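Vestitone reductase (Medicago sativa, PDB 2P4H) catalyses the stereospecific, NADPH-dependent reduction of (3R)-vestitone to the isoflavanol DMI, the penultimate step in making the defence compound medicarpin. Local coordinates at residues A[10-15]-A[194-199]; A[5-10]-A[29-34]; A[188-193]-A[225-230]; A[17-22]-A[46-51]. One frame throughout, in Å; residues are numbered along the deposited sequence.

Contact 1 (A[10-15]-A[194-199]); sequences TGFLGS and FVCPKL
F12 and C196 bring the end of the glycine-rich turn and the first turn of helix 12-23 (residues 10-15) against the loop 194-199. C196 SG rests on the F12 backbone, 3.7 Å from F12 CA, and stands obliquely to the ring, 5.4 Å from its centroid, as a sulfur-aromatic contact. CG of F12 lies anti to the backbone N (chi1 165°), and ring atoms CD1 and CE1 meet CB of F194, with F12 CE1 at 3.6 Å; the two phenylalanine side chains cross at about a right angle. V195 CG2 packs on S15 OG at 3.5 Å.

Polar links run through S15. Its OG donates to G11 O (2.7 Å), which also accepts from S15 N on the opposite face of the carbonyl plane, so two bonds grip the N-cap residue's oxygen. A water donates to S15 OG (2.7 Å) and accepts from V195 N (2.9 Å). An alanine here would probably break the water bridge to V195 N and leave G11 O with one donor fewer.

T10 to G14 are predicted to bind NADP(+). F12 also touches I203 of helix 201-206, F194 packs on helix 305-319, and S15 meets F44 and L45 of helix 43-46.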
loop_
_atom_site.group_PDB
_atom_site.type_symbol
_atom_site.label_atom_id
_atom_site.label_comp_id
_atom_site.label_asym_id
_atom_site.label_seq_id
_atom_site.Cartn_x
_atom_site.Cartn_y
_atom_site.Cartn_z
ATOM N N THR A 10 -9.078 8.264 -4.519
ATOM C CA THR A 10 -10.272 7.718 -3.880
ATOM C C THR A 10 -10.070 6.294 -3.376
ATOM O O THR A 10 -10.985 5.693 -2.815
ATOM C CB THR A 10 -11.493 7.748 -4.825
ATOM O OG1 THR A 10 -11.193 7.031 -6.025
ATOM C CG2 THR A 10 -11.868 9.187 -5.166
ATOM N N GLY A 11 -8.874 5.750 -3.577
ATOM C CA GLY A 11 -8.601 4.408 -3.099
ATOM C C GLY A 11 -8.335 4.423 -1.604
ATOM O O GLY A 11 -8.147 5.483 -1.012
ATOM N N PHE A 12 -8.321 3.245 -0.990
ATOM C CA PHE A 12 -8.067 3.124 0.441
ATOM C C PHE A 12 -6.768 3.818 0.861
ATOM O O PHE A 12 -6.776 4.718 1.706
ATOM C CB PHE A 12 -8.046 1.632 0.815
ATOM C CG PHE A 12 -7.447 1.324 2.167
ATOM C CD1 PHE A 12 -7.766 2.081 3.293
ATOM C CD2 PHE A 12 -6.598 0.232 2.317
ATOM C CE1 PHE A 12 -7.245 1.750 4.548
ATOM C CE2 PHE A 12 -6.078 -0.107 3.564
ATOM C CZ PHE A 12 -6.401 0.649 4.680
ATOM N N LEU A 13 -5.649 3.418 0.270
ATOM C CA LEU A 13 -4.374 4.021 0.642
ATOM C C LEU A 13 -4.265 5.480 0.205
ATOM O O LEU A 13 -3.860 6.345 0.989
ATOM C CB LEU A 13 -3.211 3.219 0.050
ATOM C CG LEU A 13 -1.832 3.753 0.446
ATOM C CD1 LEU A 13 -1.681 3.739 1.961
ATOM C CD2 LEU A 13 -0.749 2.914 -0.215
ATOM N N GLY A 14 -4.624 5.755 -1.044
ATOM C CA GLY A 14 -4.543 7.112 -1.545
ATOM C C GLY A 14 -5.328 8.116 -0.724
ATOM O O GLY A 14 -4.817 9.190 -0.399
ATOM N N SER A 15 -6.569 7.778 -0.384
ATOM C CA SER A 15 -7.385 8.702 0.390
ATOM C C SER A 15 -6.828 8.904 1.795
ATOM O O SER A 15 -6.887 10.011 2.331
ATOM C CB SER A 15 -8.848 8.233 0.444
ATOM O OG SER A 15 -8.991 6.962 1.048
ATOM N N PHE A 194 -10.259 3.793 7.809
ATOM C CA PHE A 194 -10.324 4.162 6.402
ATOM C C PHE A 194 -11.444 5.163 6.171
ATOM O O PHE A 194 -12.406 5.215 6.939
ATOM C CB PHE A 194 -10.522 2.913 5.528
ATOM C CG PHE A 194 -11.709 2.066 5.915
ATOM C CD1 PHE A 194 -12.954 2.261 5.315
ATOM C CD2 PHE A 194 -11.575 1.054 6.862
ATOM C CE1 PHE A 194 -14.043 1.457 5.655
ATOM C CE2 PHE A 194 -12.655 0.246 7.210
ATOM C CZ PHE A 194 -13.893 0.445 6.606
ATOM N N VAL A 195 -11.307 5.972 5.125
ATOM C CA VAL A 195 -12.330 6.962 4.805
ATOM C C VAL A 195 -13.003 6.685 3.466
ATOM O O VAL A 195 -13.976 7.352 3.110
ATOM C CB VAL A 195 -11.755 8.405 4.786
ATOM C CG1 VAL A 195 -11.278 8.795 6.179
ATOM C CG2 VAL A 195 -10.619 8.514 3.776
ATOM N N CYS A 196 -12.491 5.705 2.725
ATOM C CA CYS A 196 -13.068 5.354 1.429
ATOM C C CYS A 196 -14.456 4.726 1.592
ATOM O O CYS A 196 -14.777 4.161 2.639
ATOM C CB CYS A 196 -12.128 4.417 0.660
ATOM S SG CYS A 196 -11.551 2.991 1.590
ATOM N N PRO A 197 -15.298 4.817 0.547
ATOM C CA PRO A 197 -16.664 4.284 0.544
ATOM C C PRO A 197 -16.896 2.776 0.646
ATOM O O PRO A 197 -18.006 2.350 0.958
ATOM C CB PRO A 197 -17.255 4.877 -0.737
ATOM C CG PRO A 197 -16.077 4.939 -1.642
ATOM C CD PRO A 197 -14.998 5.488 -0.731
ATOM N N LYS A 198 -15.872 1.970 0.391
ATOM C CA LYS A 198 -16.028 0.521 0.475
ATOM C C LYS A 198 -15.019 -0.096 1.433
ATOM O O LYS A 198 -13.952 0.470 1.669
ATOM C CB LYS A 198 -15.857 -0.117 -0.907
ATOM C CG LYS A 198 -16.908 0.291 -1.925
ATOM C CD LYS A 198 -16.678 -0.412 -3.253
ATOM C CE LYS A 198 -17.741 -0.032 -4.269
ATOM N NZ LYS A 198 -17.525 -0.717 -5.574
ATOM N N LEU A 199 -15.362 -1.258 1.981
ATOM C CA LEU A 199 -14.469 -1.964 2.898
ATOM C C LEU A 199 -13.236 -2.438 2.130
ATOM O O LEU A 199 -13.354 -3.218 1.185
ATOM C CB LEU A 199 -15.188 -3.177 3.497
ATOM C CG LEU A 199 -14.356 -4.077 4.418
ATOM C CD1 LEU A 199 -13.950 -3.302 5.663
ATOM C CD2 LEU A 199 -15.162 -5.307 4.796
HETATM O O HOH W 1 -8.998 5.581 3.352
#

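Contact 2 (A[5-10]-A[29-34]); sequences CVTGGT and NTTIRA
V6 and T30 pair at the heart of a parallel beta contact between strands 3-7 and 27-31, neighbours in the central seven-stranded sheet, and beyond the strand ends the contact runs on into the glycine-rich turn. The axes of the short segments 5-7 and 29-31 come within 4.6 Å, their directions 18° from each other. V6 N donates to N29 O in a nearly straight bond of 2.8 Å. On the return side V6 O accepts twice, from T31 N in a long bond of 3.3 Å and from T30 OG1 at 2.8 Å, the two donors approaching from opposite faces of the carbonyl plane. The hydroxyl of T30 is placed for this by its first torsion, OG1 anti to the backbone N (chi1 -170°). A valine here would probably leave V6 O relying on the long T31 bond across this contact.

Strand 3-7, the glycine-rich turn, helix 12-23 and strand 27-31 make the first beta-alpha-beta unit of the Rossmann fold, with G8, G9, T10 and R33 predicted to bind NADP(+). G9 N donates to T31 O at 3.0 Å in an almost linear bond. G9 CA lies only 3.2 Å from T30 OG1, and a beta carbon on G9 would clash with that oxygen. T7 and T31 lie side by side, T31 OG1 against T7 CG2, while T7 OG1 bonds to A82 N. Further on, CG2 of T10 packs on CG2 of I32 at 3.7 Å, the two side chains crossing at about a right angle. Two waters bound to T10 OG1 continue the link, one accepting from R33 N and the other donating to R33 O.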
loop_
_atom_site.group_PDB
_atom_site.type_symbol
_atom_site.label_atom_id
_atom_site.label_comp_id
_atom_site.label_asym_id
_atom_site.label_seq_id
_atom_site.Cartn_x
_atom_site.Cartn_y
_atom_site.Cartn_z
ATOM N N CYS A 5 1.511 15.506 -5.214
ATOM C CA CYS A 5 0.532 14.908 -6.115
ATOM C C CYS A 5 0.364 13.442 -5.737
ATOM O O CYS A 5 1.339 12.689 -5.706
ATOM C CB CYS A 5 0.994 15.010 -7.572
ATOM S SG CYS A 5 -0.199 14.321 -8.754
ATOM N N VAL A 6 -0.875 13.052 -5.455
ATOM C CA VAL A 6 -1.203 11.682 -5.069
ATOM C C VAL A 6 -2.130 11.053 -6.104
ATOM O O VAL A 6 -3.211 11.577 -6.362
ATOM C CB VAL A 6 -1.945 11.648 -3.708
ATOM C CG1 VAL A 6 -2.247 10.211 -3.309
ATOM C CG2 VAL A 6 -1.115 12.333 -2.632
ATOM N N THR A 7 -1.719 9.941 -6.703
ATOM C CA THR A 7 -2.589 9.275 -7.666
ATOM C C THR A 7 -3.458 8.283 -6.899
ATOM O O THR A 7 -3.110 7.881 -5.785
ATOM C CB THR A 7 -1.798 8.507 -8.741
ATOM O OG1 THR A 7 -1.054 7.449 -8.122
ATOM C CG2 THR A 7 -0.853 9.440 -9.474
ATOM N N GLY A 8 -4.588 7.899 -7.488
ATOM C CA GLY A 8 -5.490 6.965 -6.832
ATOM C C GLY A 8 -6.096 7.566 -5.576
ATOM O O GLY A 8 -6.259 6.883 -4.564
ATOM N N GLY A 9 -6.459 8.843 -5.659
ATOM C CA GLY A 9 -7.010 9.558 -4.520
ATOM C C GLY A 9 -8.234 9.009 -3.813
ATOM O O GLY A 9 -8.425 9.276 -2.626
ATOM N N THR A 10 -9.078 8.264 -4.519
ATOM C CA THR A 10 -10.272 7.718 -3.880
ATOM C C THR A 10 -10.070 6.294 -3.376
ATOM O O THR A 10 -10.985 5.693 -2.815
ATOM C CB THR A 10 -11.493 7.748 -4.825
ATOM O OG1 THR A 10 -11.193 7.031 -6.025
ATOM C CG2 THR A 10 -11.868 9.187 -5.166
ATOM N N ASN A 29 -2.585 17.653 -4.695
ATOM C CA ASN A 29 -3.135 17.556 -6.043
ATOM C C ASN A 29 -3.424 16.066 -6.147
ATOM O O ASN A 29 -2.618 15.253 -5.696
ATOM C CB ASN A 29 -2.099 17.923 -7.109
ATOM C CG ASN A 29 -1.918 19.418 -7.276
ATOM O OD1 ASN A 29 -1.040 19.860 -8.022
ATOM N ND2 ASN A 29 -2.746 20.203 -6.599
ATOM N N THR A 30 -4.557 15.692 -6.723
ATOM C CA THR A 30 -4.856 14.275 -6.839
ATOM C C THR A 30 -5.566 13.912 -8.134
ATOM O O THR A 30 -6.287 14.729 -8.721
ATOM C CB THR A 30 -5.708 13.780 -5.633
ATOM O OG1 THR A 30 -5.793 12.347 -5.656
ATOM C CG2 THR A 30 -7.118 14.357 -5.693
ATOM N N THR A 31 -5.320 12.688 -8.584
ATOM C CA THR A 31 -5.953 12.136 -9.772
ATOM C C THR A 31 -6.665 10.899 -9.232
ATOM O O THR A 31 -6.157 10.233 -8.324
ATOM C CB THR A 31 -4.918 11.750 -10.863
ATOM O OG1 THR A 31 -3.997 10.778 -10.351
ATOM C CG2 THR A 31 -4.147 12.977 -11.312
ATOM N N ILE A 32 -7.848 10.609 -9.759
ATOM C CA ILE A 32 -8.620 9.473 -9.272
ATOM C C ILE A 32 -9.138 8.554 -10.369
ATOM O O ILE A 32 -9.175 8.921 -11.544
ATOM C CB ILE A 32 -9.826 9.956 -8.432
ATOM C CG1 ILE A 32 -10.803 10.731 -9.320
ATOM C CG2 ILE A 32 -9.346 10.857 -7.300
ATOM C CD1 ILE A 32 -12.039 11.225 -8.595
ATOM N N ARG A 33 -9.542 7.353 -9.966
ATOM C CA ARG A 33 -10.072 6.358 -10.890
ATOM C C ARG A 33 -11.586 6.495 -10.978
ATOM O O ARG A 33 -12.284 6.424 -9.966
ATOM C CB ARG A 33 -9.712 4.950 -10.410
ATOM C CG ARG A 33 -10.252 3.834 -11.292
ATOM C CD ARG A 33 -9.946 2.465 -10.701
ATOM N NE ARG A 33 -10.621 2.254 -9.423
ATOM C CZ ARG A 33 -11.941 2.196 -9.274
ATOM N NH1 ARG A 33 -12.738 2.331 -10.326
ATOM N NH2 ARG A 33 -12.467 2.003 -8.071
ATOM N N ALA A 34 -12.090 6.696 -12.191
ATOM C CA ALA A 34 -13.525 6.839 -12.403
ATOM C C ALA A 34 -14.241 5.541 -12.054
ATOM O O ALA A 34 -13.692 4.452 -12.231
ATOM C CB ALA A 34 -13.803 7.216 -13.851
HETATM O O HOH W 2 -5.271 8.053 -10.360
HETATM O O HOH W 3 -8.796 6.581 -7.256
HETATM O O HOH W 4 -13.426 6.864 -7.516
#

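Contact 3 (A[188-193]-A[225-230]); sequences PFIVGR and VHVDDV
I190 meets V225 side by side and V227 at about a right angle, and these two orientations organise the contact. With CG1 anti to its carbonyl carbon (chi1 -56°), I190 runs alongside V225, the two CG1 atoms 4.0 Å apart. Its other branch, CG2, turns to V227 and touches CB at 3.6 Å. P188 comes in from the far end of the short strand, its ring crossing V225 at about a right angle and setting CG and CD against V225 CG1.

Beneath the side chains, strand 189-191 pairs in parallel with the end of strand 219-226. V225 N donates to F189 O and V191 N to V225 O, both at 3.0 Å. The third bond, V227 N to V191 O at 2.9 Å, comes from the first turn of helix 227-239, its donor well above the carbonyl plane. The pairing thus passes without a break from strand to helix start, in a small mixed sheet separate from the central Rossmann sheet.

H226 is the N-cap of that helix: ND1 accepts from D228 N at 2.9 Å, with the donor in the ring plane. V191 O lies over one face of the imidazole, offset toward its rim, while NE2 bonds to D311 and Y303 stacks on the ring. G192 passes close to V227 CG1; a beta carbon at G192 would clash with that methyl. V227 CG1 also rests on R193 O at 3.6 Å, a buried oxygen without a hydrogen-bond partner. The guanidinium of R193 turns away to a salt bridge with E318.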
loop_
_atom_site.group_PDB
_atom_site.type_symbol
_atom_site.label_atom_id
_atom_site.label_comp_id
_atom_site.label_asym_id
_atom_site.label_seq_id
_atom_site.Cartn_x
_atom_site.Cartn_y
_atom_site.Cartn_z
ATOM N N PRO A 188 2.731 -4.843 2.766
ATOM C CA PRO A 188 2.054 -6.099 3.098
ATOM C C PRO A 188 0.555 -5.794 3.223
ATOM O O PRO A 188 0.044 -4.916 2.528
ATOM C CB PRO A 188 2.689 -6.464 4.430
ATOM C CG PRO A 188 2.786 -5.120 5.097
ATOM C CD PRO A 188 3.269 -4.198 3.981
ATOM N N PHE A 189 -0.155 -6.515 4.083
ATOM C CA PHE A 189 -1.575 -6.226 4.280
ATOM C C PHE A 189 -1.642 -4.888 5.018
ATOM O O PHE A 189 -1.115 -4.761 6.127
ATOM C CB PHE A 189 -2.237 -7.309 5.137
ATOM C CG PHE A 189 -2.593 -8.557 4.382
ATOM C CD1 PHE A 189 -3.858 -8.713 3.829
ATOM C CD2 PHE A 189 -1.664 -9.582 4.228
ATOM C CE1 PHE A 189 -4.197 -9.876 3.134
ATOM C CE2 PHE A 189 -1.993 -10.746 3.534
ATOM C CZ PHE A 189 -3.261 -10.892 2.987
ATOM N N ILE A 190 -2.268 -3.893 4.395
ATOM C CA ILE A 190 -2.412 -2.561 4.991
ATOM C C ILE A 190 -3.733 -2.526 5.756
ATOM O O ILE A 190 -4.800 -2.759 5.181
ATOM C CB ILE A 190 -2.405 -1.486 3.896
ATOM C CG1 ILE A 190 -1.125 -1.613 3.061
ATOM C CG2 ILE A 190 -2.504 -0.101 4.522
ATOM C CD1 ILE A 190 -1.142 -0.767 1.809
ATOM N N VAL A 191 -3.659 -2.217 7.049
ATOM C CA VAL A 191 -4.841 -2.236 7.909
ATOM C C VAL A 191 -4.936 -1.041 8.858
ATOM O O VAL A 191 -3.924 -0.537 9.338
ATOM C CB VAL A 191 -4.829 -3.547 8.748
ATOM C CG1 VAL A 191 -6.046 -3.623 9.663
ATOM C CG2 VAL A 191 -4.778 -4.755 7.813
ATOM N N GLY A 192 -6.164 -0.599 9.127
ATOM C CA GLY A 192 -6.390 0.514 10.038
ATOM C C GLY A 192 -7.743 1.137 9.774
ATOM O O GLY A 192 -8.646 0.468 9.272
ATOM N N ARG A 193 -7.908 2.404 10.141
ATOM C CA ARG A 193 -9.166 3.083 9.860
ATOM C C ARG A 193 -9.117 3.424 8.374
ATOM O O ARG A 193 -8.060 3.347 7.749
ATOM C CB ARG A 193 -9.296 4.383 10.659
ATOM C CG ARG A 193 -9.413 4.223 12.162
ATOM C CD ARG A 193 -9.747 5.569 12.799
ATOM N NE ARG A 193 -11.005 6.099 12.280
ATOM C CZ ARG A 193 -12.210 5.752 12.725
ATOM N NH1 ARG A 193 -12.337 4.877 13.714
ATOM N NH2 ARG A 193 -13.294 6.268 12.161
ATOM N N VAL A 225 0.891 -4.037 8.261
ATOM C CA VAL A 225 1.338 -2.688 8.609
ATOM C C VAL A 225 0.110 -1.809 8.846
ATOM O O VAL A 225 -0.943 -2.037 8.255
ATOM C CB VAL A 225 2.210 -2.053 7.480
ATOM C CG1 VAL A 225 1.373 -1.811 6.228
ATOM C CG2 VAL A 225 2.835 -0.751 7.969
ATOM N N HIS A 226 0.246 -0.824 9.729
ATOM C CA HIS A 226 -0.847 0.101 10.021
ATOM C C HIS A 226 -0.859 1.135 8.892
ATOM O O HIS A 226 0.184 1.687 8.538
ATOM C CB HIS A 226 -0.604 0.795 11.366
ATOM C CG HIS A 226 -1.784 1.568 11.873
ATOM N ND1 HIS A 226 -2.319 2.642 11.196
ATOM C CD2 HIS A 226 -2.528 1.419 12.995
ATOM C CE1 HIS A 226 -3.344 3.122 11.879
ATOM N NE2 HIS A 226 -3.492 2.398 12.973
ATOM N N VAL A 227 -2.036 1.394 8.330
ATOM C CA VAL A 227 -2.147 2.346 7.232
ATOM C C VAL A 227 -1.566 3.725 7.547
ATOM O O VAL A 227 -0.982 4.364 6.671
ATOM C CB VAL A 227 -3.624 2.496 6.766
ATOM C CG1 VAL A 227 -4.456 3.189 7.831
ATOM C CG2 VAL A 227 -3.681 3.265 5.451
ATOM N N ASP A 228 -1.707 4.196 8.784
ATOM C CA ASP A 228 -1.162 5.512 9.093
ATOM C C ASP A 228 0.363 5.488 9.159
ATOM O O ASP A 228 1.012 6.515 8.940
ATOM C CB ASP A 228 -1.752 6.077 10.387
ATOM C CG ASP A 228 -1.552 7.577 10.498
ATOM O OD1 ASP A 228 -1.899 8.287 9.531
ATOM O OD2 ASP A 228 -1.046 8.050 11.539
ATOM N N ASP A 229 0.951 4.335 9.472
ATOM C CA ASP A 229 2.405 4.271 9.463
ATOM C C ASP A 229 2.866 4.311 8.004
ATOM O O ASP A 229 3.951 4.809 7.709
ATOM C CB ASP A 229 2.930 3.015 10.165
ATOM C CG ASP A 229 3.181 3.242 11.650
ATOM O OD1 ASP A 229 3.606 4.361 12.013
ATOM O OD2 ASP A 229 2.975 2.307 12.451
ATOM N N VAL A 230 2.043 3.803 7.085
ATOM C CA VAL A 230 2.416 3.857 5.674
ATOM C C VAL A 230 2.412 5.323 5.233
ATOM O O VAL A 230 3.307 5.761 4.511
ATOM C CB VAL A 230 1.443 3.055 4.780
ATOM C CG1 VAL A 230 1.826 3.235 3.313
ATOM C CG2 VAL A 230 1.497 1.581 5.144
#

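Contact 4 (A[17-22]-A[46-51]); sequences IIKSLL and TNLPGA
L22 and L48 meet between helix 12-23 and the loop 46-51, CD1 of L22 against CB of L48 at 4.3 Å. No hydrogen bond joins the segments directly; side-chain carbons pack on one another and on carbonyl oxygens. L48 CD1 lies against the helix backbone, 3.9 Å from K19 CA and 4.0 Å from K19 CB, and reaches I18 CG2 at 4.1 Å; the side chains of I18 and L48 cross at about a right angle. L22 takes the other half of the loop. Its CB approaches P49 O at 3.6 Å, its CD1 sits 4.0 Å from A51 CB, and its CD2 touches G50 O. In L22, CG is anti to the carbonyl carbon (chi1 -68°), on the side of the backbone N.

The loop residues are held in place by a type II beta turn from L48 to A51, closed by A51 N donating to L48 O at 3.0 Å. G50, third in the turn, has positive phi (87°), a conformation suited to glycine, and serves as the N-cap of helix 51-54. Helix 12-23 is the crossover of the first beta-alpha-beta unit, so the turn packs on the flank of the crossover helix.

A water donates to K19 O and, weakly, to P49 O, adding a water bridge between the segments. Farther out, the chain of K19 bends at its last torsion and NZ forms a salt bridge with E23. On the sheet side, I18 and L22 both pack on V28, and I18 also touches T30 of strand 27-31.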
loop_
_atom_site.group_PDB
_atom_site.type_symbol
_atom_site.label_atom_id
_atom_site.label_comp_id
_atom_site.label_asym_id
_atom_site.label_seq_id
_atom_site.Cartn_x
_atom_site.Cartn_y
_atom_site.Cartn_z
ATOM N N ILE A 17 -3.684 8.737 2.629
ATOM C CA ILE A 17 -2.491 9.554 2.463
ATOM C C ILE A 17 -2.873 11.024 2.252
ATOM O O ILE A 17 -2.190 11.918 2.752
ATOM C CB ILE A 17 -1.628 9.024 1.290
ATOM C CG1 ILE A 17 -0.899 7.754 1.745
ATOM C CG2 ILE A 17 -0.631 10.084 0.831
ATOM C CD1 ILE A 17 -0.025 7.112 0.680
ATOM N N ILE A 18 -3.963 11.278 1.528
ATOM C CA ILE A 18 -4.405 12.656 1.317
ATOM C C ILE A 18 -4.797 13.253 2.671
ATOM O O ILE A 18 -4.436 14.385 2.994
ATOM C CB ILE A 18 -5.608 12.718 0.348
ATOM C CG1 ILE A 18 -5.132 12.397 -1.074
ATOM C CG2 ILE A 18 -6.270 14.096 0.407
ATOM C CD1 ILE A 18 -6.228 12.377 -2.108
ATOM N N LYS A 19 -5.533 12.476 3.461
ATOM C CA LYS A 19 -5.956 12.904 4.792
ATOM C C LYS A 19 -4.720 13.279 5.615
ATOM O O LYS A 19 -4.658 14.350 6.227
ATOM C CB LYS A 19 -6.714 11.760 5.474
ATOM C CG LYS A 19 -7.064 11.987 6.932
ATOM C CD LYS A 19 -7.792 10.770 7.490
ATOM C CE LYS A 19 -8.105 10.910 8.974
ATOM N NZ LYS A 19 -6.880 10.936 9.816
ATOM N N SER A 20 -3.734 12.391 5.609
ATOM C CA SER A 20 -2.490 12.581 6.343
ATOM C C SER A 20 -1.709 13.809 5.884
ATOM O O SER A 20 -1.219 14.588 6.704
ATOM C CB SER A 20 -1.617 11.332 6.195
ATOM O OG SER A 20 -0.328 11.529 6.746
ATOM N N LEU A 21 -1.582 13.978 4.574
ATOM C CA LEU A 21 -0.853 15.121 4.035
ATOM C C LEU A 21 -1.487 16.435 4.473
ATOM O O LEU A 21 -0.790 17.369 4.870
ATOM C CB LEU A 21 -0.812 15.045 2.507
ATOM C CG LEU A 21 0.185 14.042 1.921
ATOM C CD1 LEU A 21 -0.095 13.836 0.438
ATOM C CD2 LEU A 21 1.607 14.554 2.139
ATOM N N LEU A 22 -2.811 16.505 4.405
ATOM C CA LEU A 22 -3.511 17.719 4.796
ATOM C C LEU A 22 -3.327 17.999 6.285
ATOM O O LEU A 22 -3.149 19.150 6.688
ATOM C CB LEU A 22 -4.996 17.603 4.444
ATOM C CG LEU A 22 -5.324 17.588 2.945
ATOM C CD1 LEU A 22 -6.799 17.298 2.748
ATOM C CD2 LEU A 22 -4.955 18.926 2.314
ATOM N N THR A 46 -13.352 15.825 -0.098
ATOM C CA THR A 46 -13.550 17.268 0.005
ATOM C C THR A 46 -14.001 17.715 1.393
ATOM O O THR A 46 -13.889 18.893 1.734
ATOM C CB THR A 46 -14.564 17.776 -1.048
ATOM O OG1 THR A 46 -15.812 17.090 -0.894
ATOM C CG2 THR A 46 -14.032 17.536 -2.453
ATOM N N ASN A 47 -14.501 16.776 2.190
ATOM C CA ASN A 47 -14.943 17.093 3.543
ATOM C C ASN A 47 -13.804 16.946 4.546
ATOM O O ASN A 47 -13.947 17.309 5.713
ATOM C CB ASN A 47 -16.113 16.196 3.958
ATOM C CG ASN A 47 -17.407 16.561 3.251
ATOM O OD1 ASN A 47 -17.796 17.727 3.216
ATOM N ND2 ASN A 47 -18.082 15.563 2.692
ATOM N N LEU A 48 -12.673 16.411 4.095
ATOM C CA LEU A 48 -11.524 16.243 4.975
ATOM C C LEU A 48 -11.027 17.614 5.413
ATOM O O LEU A 48 -11.026 18.566 4.631
ATOM C CB LEU A 48 -10.392 15.501 4.257
ATOM C CG LEU A 48 -10.599 14.038 3.855
ATOM C CD1 LEU A 48 -9.379 13.564 3.078
ATOM C CD2 LEU A 48 -10.815 13.171 5.090
ATOM N N PRO A 49 -10.604 17.737 6.678
ATOM C CA PRO A 49 -10.109 19.021 7.179
ATOM C C PRO A 49 -8.999 19.588 6.294
ATOM O O PRO A 49 -8.033 18.891 5.977
ATOM C CB PRO A 49 -9.615 18.670 8.580
ATOM C CG PRO A 49 -10.553 17.583 8.994
ATOM C CD PRO A 49 -10.624 16.727 7.750
ATOM N N GLY A 50 -9.154 20.844 5.889
ATOM C CA GLY A 50 -8.156 21.493 5.055
ATOM C C GLY A 50 -8.299 21.289 3.556
ATOM O O GLY A 50 -7.603 21.936 2.776
ATOM N N ALA A 51 -9.202 20.405 3.146
ATOM C CA ALA A 51 -9.401 20.123 1.727
ATOM C C ALA A 51 -9.995 21.284 0.929
ATOM O O ALA A 51 -9.570 21.554 -0.196
ATOM C CB ALA A 51 -10.277 18.888 1.565
HETATM O O HOH W 5 -7.270 15.754 6.720
#

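Helix 12-23 ties the set together: contact 1 uses its first turn, contact 4 its later turns, and contact 2 joins the two strands that precede and follow it. Contacts 1 and 2 share T10, their centres about 11 Å apart, and contact 4 lies about 13 Å from contact 2, centre to centre, with I18 touching G9. Contact 3, about 12 Å from contact 1 between centres, meets it where F12 packs on I190 and V227. Along the chain contact 4 is nested within the loop closed by contact 1, whereas contact 3 follows contact 2 in series. The predicted NADP(+)-binding turn is thus tied to the Rossmann sheet and to segments 188-193 and 225-230.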